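Local coordinates for iron-containing alcohol dehydrogenase (Ralstonia eutropha, PDB 3JZD), which probably reduces maleylacetate to 3-oxoadipate with NADH or NADPH in the breakdown of aromatic compounds, and binds NAD, at residues E198-L203 with R285-G290. Sequence-based numbering, arbitrary orientation.
Sequences EGIRAL and RATGAG
In the all-helical C-terminal half of this iron-containing alcohol dehydrogenase, the last turn of helix 277-287 packs against the middle of helix 190-212, where Ala286 sets its methyl between Ile200 and Arg201. The small side chain lets the backbones come close, the CA atoms of Arg201 and Ala286 being 4.6 Å apart. No conventional hydrogen bond joins residues 198-203 to residues 285-290; instead Arg201 CA lies 3.4 Å from Ala286 O in a CA-H...O contact with an angle of 156° at the hydrogen. Ile200 points toward the partner helix and touches it through CG2, 3.9 Å from Ala286 CB and 3.5 Å from Thr287 CG2. Thr287 can offer that methyl because its chi1 of 56° turns OG1 back to its own helix, where it bonds to the carbonyls of Ile283 and Arg284. The Arg201 chain bends at chi3 (-26°) and brings NH1 to 4.0 Å from Ala286 CB. The same bend presents NE to Glu198 OE1 at 3.3 Å, close to the guanidinium plane, in a salt bridge that limits rotation of the group; a weak bond from NH2 reaches the same oxygen. Arg285 NE pairs with Glu197 in a salt bridge, which does join the two helices. Gly288 is the first residue to leave helical angles, its positive phi and two bonds back into the last turn making a Schellman motif. Helix 165-182 meets Ile200 through Ala179, helix 294-304 packs on Thr287, and helix 217-236 lies against Glu198, Ala202 and Leu203.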
loop_
_atom_site.group_PDB
_atom_site.type_symbol
_atom_site.label_atom_id
_atom_site.label_comp_id
_atom_site.label_asym_id
_atom_site.label_seq_id
_atom_site.Cartn_x
_atom_site.Cartn_y
_atom_site.Cartn_z
ATOM N N GLU A 198 -4.078 -10.666 -3.137
ATOM C CA GLU A 198 -4.747 -9.994 -4.264
ATOM C C GLU A 198 -3.942 -10.131 -5.589
ATOM O O GLU A 198 -4.498 -10.317 -6.700
ATOM C CB GLU A 198 -4.921 -8.509 -3.917
ATOM C CG GLU A 198 -5.424 -7.644 -5.014
ATOM C CD GLU A 198 -6.905 -7.822 -5.275
ATOM O OE1 GLU A 198 -7.495 -8.827 -4.806
ATOM O OE2 GLU A 198 -7.472 -6.911 -5.932
ATOM N N GLY A 199 -2.647 -9.991 -5.478
ATOM C CA GLY A 199 -1.779 -10.187 -6.652
ATOM C C GLY A 199 -1.914 -11.606 -7.217
ATOM O O GLY A 199 -2.047 -11.796 -8.440
ATOM N N ILE A 200 -1.923 -12.603 -6.329
ATOM C CA ILE A 200 -2.038 -13.966 -6.784
ATOM C C ILE A 200 -3.398 -14.136 -7.460
ATOM O O ILE A 200 -3.493 -14.752 -8.506
ATOM C CB ILE A 200 -1.795 -15.029 -5.643
ATOM C CG1 ILE A 200 -0.361 -14.885 -5.076
ATOM C CG2 ILE A 200 -1.986 -16.458 -6.178
ATOM C CD1 ILE A 200 -0.013 -15.825 -3.889
ATOM N N ARG A 201 -4.439 -13.551 -6.876
ATOM C CA ARG A 201 -5.778 -13.715 -7.387
ATOM C C ARG A 201 -5.891 -13.119 -8.778
ATOM O O ARG A 201 -6.481 -13.721 -9.668
ATOM C CB ARG A 201 -6.773 -13.028 -6.465
ATOM C CG ARG A 201 -8.087 -13.678 -6.337
ATOM C CD ARG A 201 -9.106 -12.846 -5.505
ATOM N NE ARG A 201 -8.518 -11.924 -4.503
ATOM C CZ ARG A 201 -8.038 -12.247 -3.285
ATOM N NH1 ARG A 201 -8.005 -13.535 -2.847
ATOM N NH2 ARG A 201 -7.542 -11.253 -2.517
ATOM N N ALA A 202 -5.321 -11.931 -8.956
ATOM C CA ALA A 202 -5.369 -11.233 -10.234
ATOM C C ALA A 202 -4.667 -12.044 -11.348
ATOM O O ALA A 202 -5.191 -12.209 -12.444
ATOM C CB ALA A 202 -4.767 -9.828 -10.105
ATOM N N LEU A 203 -3.483 -12.529 -11.061
ATOM C CA LEU A 203 -2.726 -13.335 -12.039
ATOM C C LEU A 203 -3.349 -14.698 -12.298
ATOM O O LEU A 203 -3.439 -15.150 -13.419
ATOM C CB LEU A 203 -1.278 -13.472 -11.597
ATOM C CG LEU A 203 -0.501 -12.148 -11.759
ATOM C CD1 LEU A 203 0.610 -11.983 -10.727
ATOM C CD2 LEU A 203 0.001 -11.975 -13.194
ATOM N N ARG A 285 -6.767 -20.269 -1.637
ATOM C CA ARG A 285 -7.947 -19.421 -1.784
ATOM C C ARG A 285 -7.765 -18.490 -2.968
ATOM O O ARG A 285 -8.679 -18.322 -3.757
ATOM C CB ARG A 285 -8.176 -18.604 -0.516
ATOM C CG ARG A 285 -9.438 -17.771 -0.521
ATOM C CD ARG A 285 -9.740 -17.166 0.853
ATOM N NE ARG A 285 -8.671 -16.278 1.316
ATOM C CZ ARG A 285 -8.606 -15.724 2.533
ATOM N NH1 ARG A 285 -9.555 -15.959 3.439
ATOM N NH2 ARG A 285 -7.583 -14.935 2.862
ATOM N N ALA A 286 -6.589 -17.881 -3.102
ATOM C CA ALA A 286 -6.372 -16.927 -4.179
ATOM C C ALA A 286 -6.275 -17.597 -5.581
ATOM O O ALA A 286 -6.518 -16.958 -6.603
ATOM C CB ALA A 286 -5.125 -16.076 -3.871
ATOM N N THR A 287 -5.902 -18.870 -5.628
ATOM C CA THR A 287 -5.779 -19.598 -6.896
ATOM C C THR A 287 -7.007 -20.465 -7.220
ATOM O O THR A 287 -7.083 -21.070 -8.279
ATOM C CB THR A 287 -4.542 -20.520 -6.890
ATOM O OG1 THR A 287 -4.616 -21.395 -5.777
ATOM C CG2 THR A 287 -3.228 -19.720 -6.822
ATOM N N GLY A 288 -7.994 -20.490 -6.332
ATOM C CA GLY A 288 -9.200 -21.275 -6.562
ATOM C C GLY A 288 -8.957 -22.763 -6.469
ATOM O O GLY A 288 -9.654 -23.546 -7.098
ATOM N N ALA A 289 -8.005 -23.135 -5.622
ATOM C CA ALA A 289 -7.554 -24.494 -5.426
ATOM C C ALA A 289 -8.596 -25.426 -4.806
ATOM O O ALA A 289 -8.530 -26.654 -5.003
ATOM C CB ALA A 289 -6.319 -24.449 -4.541
ATOM N N GLY A 290 -9.576 -24.873 -4.081
ATOM C CA GLY A 290 -10.540 -25.729 -3.347
ATOM C C GLY A 290 -9.784 -26.632 -2.384
ATOM O O GLY A 290 -8.965 -26.180 -1.591
#